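Trans-isoprenyl diphosphate synthase (Caulobacter crescentus, PDB 3OYR) probably elongates farnesyl diphosphate with isopentenyl diphosphate units to all-trans-octaprenyl diphosphate, the precursor of the side chain of isoprenoid quinones. Local coordinates at residues Leu179-Tyr184 with Leu261-Ala266; Asp250-Gly255 with Arg278-Arg283; Pro18-Ser23 with Leu336-Val341; Leu71-Ala76 with Ala197-Ala202. All blocks are in the same frame, centred on the assembly; numbering follows the deposited sequence.

Interaction 1 of 4, residues Leu179-Tyr184 with Leu261-Ala266; sequences LSQAVY and LLLAIA
L262 lays its side chain against L179 at about a right angle, and its CD1 methyl makes most of the contact. The two residues belong to the all-helical isoprenoid synthase fold of the FPP/GGPP synthase family: L262 sits on the short helix 259-267, whereas L179 lies in the loop that leads into helix 181-206. In L262, CG is anti to the carbonyl carbon (chi1 -68°), and the two methyls beyond it reach the L179 carbonyl. CD1 of L262 comes to 3.4 Å from the carbonyl oxygen L179 O, and CD2 of L262 lies nearly as close, both methyls facing the same oxygen. From the other side chain, L179 CD2 meets L262 CD1 at 4.1 Å. The L262 methyl also comes near S180 O and the CB of Y184, packing against the first turn of helix 181-206.

That turn is closed by S180, the N-cap residue: V183 N donates to S180 OG over 3.2 Å in an almost straight bond of 172°. Y184 meets L262 through its CB alone, while its hydroxyl is hydrogen-bonded to D233; the Y184 side chain is about 8 Å from a bound dimethylallyl diphosphate. L179 also packs on A257, and L263 extends the apolar surface onto A302, A305 and T306 of helix 302-320. At the solvent-facing border the extended chain of Q181 crosses L263 obliquely, its amide nitrogen NE2 lying 4.0 Å from L263 CD2.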
# COMPACT_ATOMS: atom_id res chain seq x y z
N LEU B 179 -19.15 -0.66 -21.18
CA LEU B 179 -17.94 -1.38 -20.84
C LEU B 179 -17.93 -2.67 -21.65
O LEU B 179 -18.91 -3.42 -21.67
CB LEU B 179 -17.93 -1.67 -19.33
CG LEU B 179 -16.88 -2.61 -18.74
CD1 LEU B 179 -15.53 -1.94 -18.72
CD2 LEU B 179 -17.26 -3.03 -17.33
N SER B 180 -16.82 -2.94 -22.32
CA SER B 180 -16.72 -4.18 -23.09
C SER B 180 -16.31 -5.32 -22.17
O SER B 180 -15.81 -5.10 -21.07
CB SER B 180 -15.72 -4.04 -24.25
OG SER B 180 -14.39 -4.04 -23.78
N GLN B 181 -16.54 -6.54 -22.64
CA GLN B 181 -16.15 -7.76 -21.96
C GLN B 181 -14.62 -7.84 -21.86
O GLN B 181 -14.10 -8.32 -20.85
CB GLN B 181 -16.73 -8.96 -22.72
CG GLN B 181 -16.44 -10.33 -22.11
CD GLN B 181 -17.47 -11.39 -22.50
OE1 GLN B 181 -17.18 -12.59 -22.48
NE2 GLN B 181 -18.68 -10.95 -22.84
N ALA B 182 -13.93 -7.35 -22.89
CA ALA B 182 -12.47 -7.40 -22.95
C ALA B 182 -11.82 -6.51 -21.88
O ALA B 182 -10.88 -6.93 -21.22
CB ALA B 182 -11.97 -7.06 -24.34
N VAL B 183 -12.33 -5.28 -21.73
CA VAL B 183 -11.87 -4.39 -20.67
C VAL B 183 -12.23 -4.97 -19.29
O VAL B 183 -11.39 -4.95 -18.39
CB VAL B 183 -12.40 -2.92 -20.83
CG1 VAL B 183 -11.97 -2.02 -19.64
CG2 VAL B 183 -11.89 -2.31 -22.16
N TYR B 184 -13.44 -5.52 -19.16
CA TYR B 184 -13.83 -6.21 -17.94
C TYR B 184 -12.85 -7.34 -17.55
O TYR B 184 -12.47 -7.42 -16.39
CB TYR B 184 -15.24 -6.77 -18.05
CG TYR B 184 -15.56 -7.75 -16.94
CD1 TYR B 184 -15.92 -7.30 -15.68
CD2 TYR B 184 -15.48 -9.12 -17.16
CE1 TYR B 184 -16.21 -8.19 -14.68
CE2 TYR B 184 -15.75 -10.01 -16.15
CZ TYR B 184 -16.13 -9.54 -14.92
OH TYR B 184 -16.41 -10.44 -13.92
N LEU B 261 -24.09 -8.28 -15.26
CA LEU B 261 -24.88 -7.12 -15.67
C LEU B 261 -24.79 -6.85 -17.17
O LEU B 261 -25.81 -6.60 -17.83
CB LEU B 261 -24.44 -5.87 -14.90
CG LEU B 261 -25.13 -4.57 -15.29
CD1 LEU B 261 -26.59 -4.67 -14.92
CD2 LEU B 261 -24.49 -3.34 -14.64
N LEU B 262 -23.57 -6.89 -17.70
CA LEU B 262 -23.32 -6.67 -19.12
C LEU B 262 -24.03 -7.71 -20.00
O LEU B 262 -24.63 -7.36 -21.03
CB LEU B 262 -21.82 -6.70 -19.41
CG LEU B 262 -20.90 -5.59 -18.87
CD1 LEU B 262 -19.45 -5.86 -19.31
CD2 LEU B 262 -21.36 -4.22 -19.34
N LEU B 263 -23.96 -8.97 -19.59
CA LEU B 263 -24.57 -10.06 -20.32
C LEU B 263 -26.09 -9.96 -20.26
O LEU B 263 -26.74 -10.17 -21.29
CB LEU B 263 -24.11 -11.42 -19.79
CG LEU B 263 -22.66 -11.86 -20.07
CD1 LEU B 263 -22.36 -13.18 -19.36
CD2 LEU B 263 -22.37 -11.97 -21.57
N ALA B 264 -26.63 -9.63 -19.09
CA ALA B 264 -28.07 -9.43 -18.90
C ALA B 264 -28.63 -8.30 -19.73
O ALA B 264 -29.70 -8.44 -20.32
CB ALA B 264 -28.39 -9.19 -17.45
N ILE B 265 -27.92 -7.17 -19.76
CA ILE B 265 -28.25 -6.04 -20.63
C ILE B 265 -28.34 -6.51 -22.09
O ILE B 265 -29.29 -6.16 -22.80
CB ILE B 265 -27.24 -4.86 -20.47
CG1 ILE B 265 -27.45 -4.15 -19.13
CG2 ILE B 265 -27.36 -3.86 -21.62
CD1 ILE B 265 -26.36 -3.15 -18.79
N ALA B 266 -27.39 -7.35 -22.51
CA ALA B 266 -27.34 -7.89 -23.87
C ALA B 266 -28.50 -8.84 -24.22
O ALA B 266 -28.90 -8.90 -25.38
CB ALA B 266 -25.99 -8.55 -24.14

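Interaction 2 of 4, residues Asp250-Gly255 with Arg278-Arg283; sequences DDFREG and RAIGRR
The F252 ring is approached obliquely by two aliphatic groups, I280 CD1 and A279 CB, while the R283 guanidinium has R253 O and G255 N at its edge, near its plane. CD1 of I280 comes to 3.7 Å from F252 CD1 and almost as near to F252 CE1, and F252 CZ lies 3.7 Å from A279 CB. F252 has CG anti to its backbone N (chi1 -176°), and the end of its ring comes near A279 and I280; F290 and A293 of helix 287-299 also pack on the ring. At the end of helix 250-254, R283 CD lies 3.3 Å from E254 O. Beyond CD the R283 chain bends at chi3, which places NE, the start of the guanidinium. R283 NH2 is only 2.7 Å from R253 O, but the angle is poor for a hydrogen bond.

Helix 250-254 ends in a Schellman motif at G255, which has positive phi (75°) and two bonds back into the last turn. G255 CA passes 4.7 Å from I280 CA and packs on R283 CD at 3.7 Å. The helix stands beside the metal site of this prenyltransferase fold: E254 OE2 forms a salt bridge with K256 and lies close to D109, a calcium ligand. R253 NH1 bridges to D250 OD1 on the anti side of that carboxylate, 3.2 Å away.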
# COMPACT_ATOMS: atom_id res chain seq x y z
N ASP B 250 -23.57 -4.87 -3.72
CA ASP B 250 -22.58 -3.78 -3.67
C ASP B 250 -22.22 -3.24 -5.06
O ASP B 250 -22.22 -2.03 -5.23
CB ASP B 250 -21.31 -4.18 -2.90
CG ASP B 250 -21.42 -3.96 -1.39
OD1 ASP B 250 -22.46 -3.41 -0.94
OD2 ASP B 250 -20.47 -4.32 -0.66
N ASP B 251 -21.96 -4.12 -6.04
CA ASP B 251 -21.62 -3.70 -7.41
C ASP B 251 -22.75 -2.88 -8.00
O ASP B 251 -22.53 -1.76 -8.49
CB ASP B 251 -21.31 -4.88 -8.35
CG ASP B 251 -20.09 -5.72 -7.91
OD1 ASP B 251 -19.17 -5.21 -7.21
OD2 ASP B 251 -20.05 -6.91 -8.27
N PHE B 252 -23.97 -3.42 -7.94
CA PHE B 252 -25.15 -2.73 -8.45
C PHE B 252 -25.36 -1.37 -7.80
O PHE B 252 -25.52 -0.37 -8.50
CB PHE B 252 -26.42 -3.60 -8.36
CG PHE B 252 -27.63 -2.94 -8.97
CD1 PHE B 252 -27.77 -2.87 -10.36
CD2 PHE B 252 -28.60 -2.34 -8.16
CE1 PHE B 252 -28.87 -2.23 -10.94
CE2 PHE B 252 -29.71 -1.70 -8.74
CZ PHE B 252 -29.85 -1.65 -10.13
N ARG B 253 -25.35 -1.33 -6.47
CA ARG B 253 -25.49 -0.07 -5.75
C ARG B 253 -24.33 0.94 -5.92
O ARG B 253 -24.53 2.14 -5.76
CB ARG B 253 -25.83 -0.32 -4.27
CG ARG B 253 -27.31 -0.61 -4.03
CD ARG B 253 -27.66 -0.89 -2.57
NE ARG B 253 -27.61 -2.32 -2.26
CZ ARG B 253 -26.57 -2.95 -1.72
NH1 ARG B 253 -25.47 -2.28 -1.41
NH2 ARG B 253 -26.64 -4.25 -1.48
N GLU B 254 -23.13 0.46 -6.28
CA GLU B 254 -21.99 1.33 -6.63
C GLU B 254 -22.08 1.84 -8.07
O GLU B 254 -21.34 2.74 -8.47
CB GLU B 254 -20.64 0.60 -6.47
CG GLU B 254 -20.12 0.47 -5.04
CD GLU B 254 -19.34 -0.83 -4.78
OE1 GLU B 254 -19.47 -1.39 -3.67
OE2 GLU B 254 -18.59 -1.30 -5.68
N GLY B 255 -22.96 1.24 -8.86
CA GLY B 255 -23.06 1.56 -10.29
C GLY B 255 -21.92 0.94 -11.06
O GLY B 255 -21.49 1.45 -12.10
N ARG B 278 -30.87 4.75 -15.98
CA ARG B 278 -31.21 5.44 -14.74
C ARG B 278 -30.41 4.89 -13.56
O ARG B 278 -29.75 5.65 -12.85
CB ARG B 278 -32.72 5.32 -14.48
CG ARG B 278 -33.24 6.11 -13.28
CD ARG B 278 -34.76 5.97 -13.11
NE ARG B 278 -35.16 4.60 -12.77
CZ ARG B 278 -35.79 3.76 -13.60
NH1 ARG B 278 -36.10 4.14 -14.84
NH2 ARG B 278 -36.11 2.55 -13.19
N ALA B 279 -30.45 3.57 -13.39
CA ALA B 279 -29.86 2.91 -12.23
C ALA B 279 -28.33 2.87 -12.22
O ALA B 279 -27.73 2.88 -11.15
CB ALA B 279 -30.42 1.50 -12.08
N ILE B 280 -27.71 2.81 -13.40
CA ILE B 280 -26.26 2.63 -13.51
C ILE B 280 -25.54 3.85 -14.09
O ILE B 280 -24.57 4.35 -13.50
CB ILE B 280 -25.90 1.36 -14.34
CG1 ILE B 280 -26.55 0.10 -13.75
CG2 ILE B 280 -24.38 1.21 -14.51
CD1 ILE B 280 -25.91 -0.43 -12.47
N GLY B 281 -26.01 4.31 -15.25
CA GLY B 281 -25.41 5.44 -15.96
C GLY B 281 -25.54 6.75 -15.22
O GLY B 281 -24.56 7.47 -15.04
N ARG B 282 -26.77 7.06 -14.79
CA ARG B 282 -27.02 8.24 -13.97
C ARG B 282 -26.99 7.89 -12.48
O ARG B 282 -26.89 8.79 -11.63
CB ARG B 282 -28.36 8.89 -14.34
CG ARG B 282 -28.50 9.29 -15.80
CD ARG B 282 -29.66 10.25 -15.97
NE ARG B 282 -30.62 9.78 -16.97
CZ ARG B 282 -31.77 9.18 -16.68
NH1 ARG B 282 -32.13 8.98 -15.42
NH2 ARG B 282 -32.57 8.79 -17.66
N ARG B 283 -27.09 6.59 -12.19
CA ARG B 283 -26.95 6.01 -10.84
C ARG B 283 -28.03 6.43 -9.82
O ARG B 283 -27.74 6.62 -8.63
CB ARG B 283 -25.53 6.21 -10.30
CG ARG B 283 -24.94 4.98 -9.64
CD ARG B 283 -23.46 5.15 -9.37
NE ARG B 283 -23.19 6.08 -8.27
CZ ARG B 283 -23.22 5.77 -6.98
NH1 ARG B 283 -22.96 6.69 -6.07
NH2 ARG B 283 -23.50 4.53 -6.59

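Interaction 3 of 4, residues Pro18-Ser23 with Leu336-Val341; sequences PRKSGS and LADFAV
The irregular chain of residues 18-23 passes over helix 328-342 and comes closest where G22 CA lies 4.7 Å from F339 CA, the positive phi of G22 (67°) turning the backbone there. No direct hydrogen bond joins the two segments. Instead, a water donates to both K20 O and D338 O, 2.8 Å from each, and S21 O receives a CA-H...O contact from F339 CA at 3.5 Å. S342 OG is hydrogen-bonded to S21 O and to D338 O. D338 points at the loop, with its CB 3.5 Å from K20 O, and D338 OD2 meets K20 CB at 3.6 Å. K20 NZ remains 4.9 Å from D338 OD2, and the salt-bridge partner of D338 is K318. F339 has CG anti to its backbone N (chi1 -179°), and its ring atom CD1 lies 3.8 Å from S23 CA. R19 NH1 lies 4.2 Å from V341 CG1, the two side chains crossing at about a right angle, while R19 NH2 forms a salt bridge with D308.

In the all-helical prenyl synthase fold this contact brings the N-terminal lead-in to helix 25-45 onto the C-terminal helix. D308 and K318 both lie on helix 302-320, against which V341 also packs, while L336 turns inward between helix 211-238 and helix 68-79.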
# COMPACT_ATOMS: atom_id res chain seq x y z
N PRO B 18 -23.61 -31.88 -15.41
CA PRO B 18 -23.31 -31.15 -14.18
C PRO B 18 -21.83 -31.28 -13.76
O PRO B 18 -21.31 -32.40 -13.66
CB PRO B 18 -24.23 -31.81 -13.16
CG PRO B 18 -25.42 -32.31 -13.99
CD PRO B 18 -25.01 -32.33 -15.45
N ARG B 19 -21.17 -30.14 -13.53
CA ARG B 19 -19.74 -30.10 -13.20
C ARG B 19 -19.44 -30.43 -11.73
O ARG B 19 -20.28 -30.18 -10.85
CB ARG B 19 -19.14 -28.73 -13.57
CG ARG B 19 -19.86 -27.53 -12.93
CD ARG B 19 -19.24 -26.20 -13.35
NE ARG B 19 -19.94 -25.58 -14.48
CZ ARG B 19 -20.87 -24.63 -14.38
NH1 ARG B 19 -21.26 -24.16 -13.19
NH2 ARG B 19 -21.42 -24.13 -15.48
N LYS B 20 -18.26 -31.00 -11.47
CA LYS B 20 -17.82 -31.34 -10.09
C LYS B 20 -17.77 -30.12 -9.18
O LYS B 20 -17.42 -29.02 -9.62
CB LYS B 20 -16.44 -32.02 -10.10
CG LYS B 20 -16.47 -33.53 -10.23
CD LYS B 20 -15.07 -34.16 -10.08
CE LYS B 20 -14.16 -33.84 -11.26
NZ LYS B 20 -12.98 -34.74 -11.28
N SER B 21 -18.14 -30.34 -7.92
CA SER B 21 -18.15 -29.29 -6.90
C SER B 21 -16.75 -28.85 -6.46
O SER B 21 -16.48 -27.66 -6.30
CB SER B 21 -18.93 -29.77 -5.67
OG SER B 21 -20.32 -29.64 -5.87
N GLY B 22 -15.86 -29.82 -6.27
CA GLY B 22 -14.60 -29.58 -5.57
C GLY B 22 -14.86 -29.25 -4.11
O GLY B 22 -15.99 -29.41 -3.61
N SER B 23 -13.81 -28.79 -3.43
CA SER B 23 -13.85 -28.40 -2.02
C SER B 23 -12.50 -27.80 -1.69
O SER B 23 -11.57 -27.91 -2.49
CB SER B 23 -14.10 -29.61 -1.11
OG SER B 23 -13.25 -30.69 -1.48
N LEU B 336 -9.70 -27.33 -5.70
CA LEU B 336 -9.84 -25.89 -5.44
C LEU B 336 -10.34 -25.13 -6.67
O LEU B 336 -11.16 -24.20 -6.55
CB LEU B 336 -8.52 -25.29 -4.93
CG LEU B 336 -8.43 -23.76 -4.74
CD1 LEU B 336 -9.31 -23.31 -3.56
CD2 LEU B 336 -7.00 -23.31 -4.54
N ALA B 337 -9.86 -25.53 -7.85
CA ALA B 337 -10.31 -24.95 -9.12
C ALA B 337 -11.82 -25.08 -9.32
O ALA B 337 -12.48 -24.12 -9.70
CB ALA B 337 -9.53 -25.57 -10.29
N ASP B 338 -12.37 -26.26 -9.03
CA ASP B 338 -13.81 -26.49 -9.08
C ASP B 338 -14.54 -25.73 -8.00
O ASP B 338 -15.65 -25.21 -8.21
CB ASP B 338 -14.11 -28.00 -8.97
CG ASP B 338 -13.70 -28.76 -10.24
OD1 ASP B 338 -13.62 -28.12 -11.32
OD2 ASP B 338 -13.44 -29.97 -10.16
N PHE B 339 -13.90 -25.66 -6.82
CA PHE B 339 -14.45 -24.92 -5.70
C PHE B 339 -14.58 -23.43 -6.00
O PHE B 339 -15.57 -22.80 -5.63
CB PHE B 339 -13.65 -25.15 -4.42
CG PHE B 339 -14.20 -24.43 -3.23
CD1 PHE B 339 -15.33 -24.92 -2.57
CD2 PHE B 339 -13.63 -23.24 -2.78
CE1 PHE B 339 -15.85 -24.25 -1.47
CE2 PHE B 339 -14.16 -22.56 -1.68
CZ PHE B 339 -15.26 -23.08 -1.02
N ALA B 340 -13.57 -22.87 -6.66
CA ALA B 340 -13.62 -21.46 -7.09
C ALA B 340 -14.93 -21.12 -7.82
O ALA B 340 -15.50 -20.06 -7.59
CB ALA B 340 -12.41 -21.10 -7.92
N VAL B 341 -15.40 -22.03 -8.68
CA VAL B 341 -16.64 -21.85 -9.43
C VAL B 341 -17.89 -22.24 -8.63
O VAL B 341 -18.90 -21.54 -8.68
CB VAL B 341 -16.59 -22.66 -10.76
CG1 VAL B 341 -17.83 -22.43 -11.59
CG2 VAL B 341 -15.34 -22.28 -11.56
O HOH W 1 -17.23 -26.27 -10.21

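Interaction 4 of 4, residues Leu71-Ala76 with Ala197-Ala202; sequences LMTVAA and AAASEA
The hydroxyl of T73 donates to A199 O over 3.1 Å, the one hydrogen bond between residues 71-76 and 197-202. These segments lie on helix 68-79 and helix 181-206, a pair that belongs to the core of the all-helical isoprenoid synthase fold. They run roughly parallel, their local axes crossing at -31° with a closest approach of 7.3 Å, a tight distance made possible by small residues on both surfaces. With OG1 anti to the carbonyl carbon and beside the backbone N (chi1 -58°), T73 brings its hydroxyl to A199. The approach is from above the carbonyl plane, 44° out of it. R69 O, in the same helix as T73, is a weak, competing partner for this hydroxyl. A199 O receives a CA-H...O contact from T73 CA as well, at 3.4 Å, and A199 CB lies against the T73 hydroxyl.

The S200 hydroxyl is bonded back to F196 O in its own helix, so its polar end is satisfied there. L224 of helix 211-238 and L336 of helix 328-342 pack on M72, whereas A198, on a different side of helix 181-206, packs on helix 150-173. All five residues that touch across the contact are buried. One turn on from T73, A76 turns its methyl toward S200, and A76 CB lies 4.1 Å from S200 CB and as little as 3.1 Å from S200 O.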
# COMPACT_ATOMS: atom_id res chain seq x y z
N LEU B 71 -2.67 -20.38 1.18
CA LEU B 71 -2.83 -21.79 0.88
C LEU B 71 -2.20 -22.16 -0.46
O LEU B 71 -1.54 -23.20 -0.59
CB LEU B 71 -4.31 -22.23 0.88
CG LEU B 71 -4.94 -22.45 2.25
CD1 LEU B 71 -6.46 -22.74 2.13
CD2 LEU B 71 -4.24 -23.54 3.00
N MET B 72 -2.43 -21.31 -1.45
CA MET B 72 -1.86 -21.56 -2.78
C MET B 72 -0.34 -21.43 -2.79
O MET B 72 0.32 -22.22 -3.44
CB MET B 72 -2.54 -20.70 -3.85
CG MET B 72 -3.87 -21.30 -4.26
SD MET B 72 -4.95 -20.13 -5.07
CE MET B 72 -3.91 -19.77 -6.50
N THR B 73 0.20 -20.46 -2.05
CA THR B 73 1.64 -20.35 -1.89
C THR B 73 2.17 -21.64 -1.26
O THR B 73 3.15 -22.22 -1.75
CB THR B 73 2.03 -19.16 -0.98
OG1 THR B 73 1.52 -17.95 -1.54
CG2 THR B 73 3.57 -19.06 -0.82
N VAL B 74 1.52 -22.09 -0.19
CA VAL B 74 1.89 -23.35 0.48
C VAL B 74 1.81 -24.54 -0.50
O VAL B 74 2.79 -25.26 -0.70
CB VAL B 74 1.07 -23.60 1.77
CG1 VAL B 74 1.25 -25.05 2.23
CG2 VAL B 74 1.49 -22.63 2.87
N ALA B 75 0.65 -24.71 -1.13
CA ALA B 75 0.47 -25.77 -2.14
C ALA B 75 1.52 -25.77 -3.26
O ALA B 75 2.06 -26.83 -3.64
CB ALA B 75 -0.94 -25.73 -2.73
N ALA B 76 1.83 -24.58 -3.78
CA ALA B 76 2.78 -24.45 -4.87
C ALA B 76 4.17 -24.82 -4.44
O ALA B 76 4.90 -25.46 -5.19
CB ALA B 76 2.78 -23.03 -5.43
N ALA B 197 -2.05 -15.68 -9.21
CA ALA B 197 -0.90 -16.10 -10.01
C ALA B 197 0.42 -15.91 -9.24
O ALA B 197 1.27 -16.80 -9.25
CB ALA B 197 -0.85 -15.33 -11.32
N ALA B 198 0.61 -14.72 -8.65
CA ALA B 198 1.78 -14.37 -7.83
C ALA B 198 1.98 -15.27 -6.63
O ALA B 198 3.12 -15.73 -6.37
CB ALA B 198 1.70 -12.92 -7.36
N ALA B 199 0.90 -15.55 -5.90
CA ALA B 199 0.93 -16.47 -4.76
C ALA B 199 1.48 -17.83 -5.15
O ALA B 199 2.39 -18.33 -4.48
CB ALA B 199 -0.44 -16.62 -4.10
N SER B 200 0.97 -18.42 -6.24
CA SER B 200 1.49 -19.71 -6.68
C SER B 200 2.88 -19.59 -7.22
O SER B 200 3.72 -20.43 -6.92
CB SER B 200 0.61 -20.40 -7.73
OG SER B 200 -0.46 -19.58 -8.10
N GLU B 201 3.13 -18.59 -8.06
CA GLU B 201 4.45 -18.46 -8.66
C GLU B 201 5.51 -18.18 -7.58
O GLU B 201 6.59 -18.77 -7.62
CB GLU B 201 4.48 -17.41 -9.79
CG GLU B 201 5.79 -17.49 -10.61
CD GLU B 201 5.99 -16.32 -11.55
OE1 GLU B 201 5.18 -15.37 -11.54
OE2 GLU B 201 6.97 -16.36 -12.31
N ALA B 202 5.21 -17.32 -6.60
CA ALA B 202 6.17 -17.07 -5.53
C ALA B 202 6.44 -18.35 -4.71
O ALA B 202 7.59 -18.64 -4.37
CB ALA B 202 5.74 -15.91 -4.62

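In the fold
Interaction 4 is the fully buried contact of the set, a close pairing of two helices through small side chains and one threonine hydrogen bond. The other three are partly buried. Interactions 1 and 4 both use helix 181-206, one at its start and one farther along, with centres about 30 Å apart on opposite sides of the chain's centre. Interactions 1 and 2 involve the successive short helices 250-254, 259-267 and 273-281 and touch where L261 CD2 packs on I280 CD1; both are mainly apolar, but interaction 2 adds an arginine over a helix end. Interaction 3, bridged by water, brings together the two ends of the modelled chain and meets interaction 4 through L336 and M72.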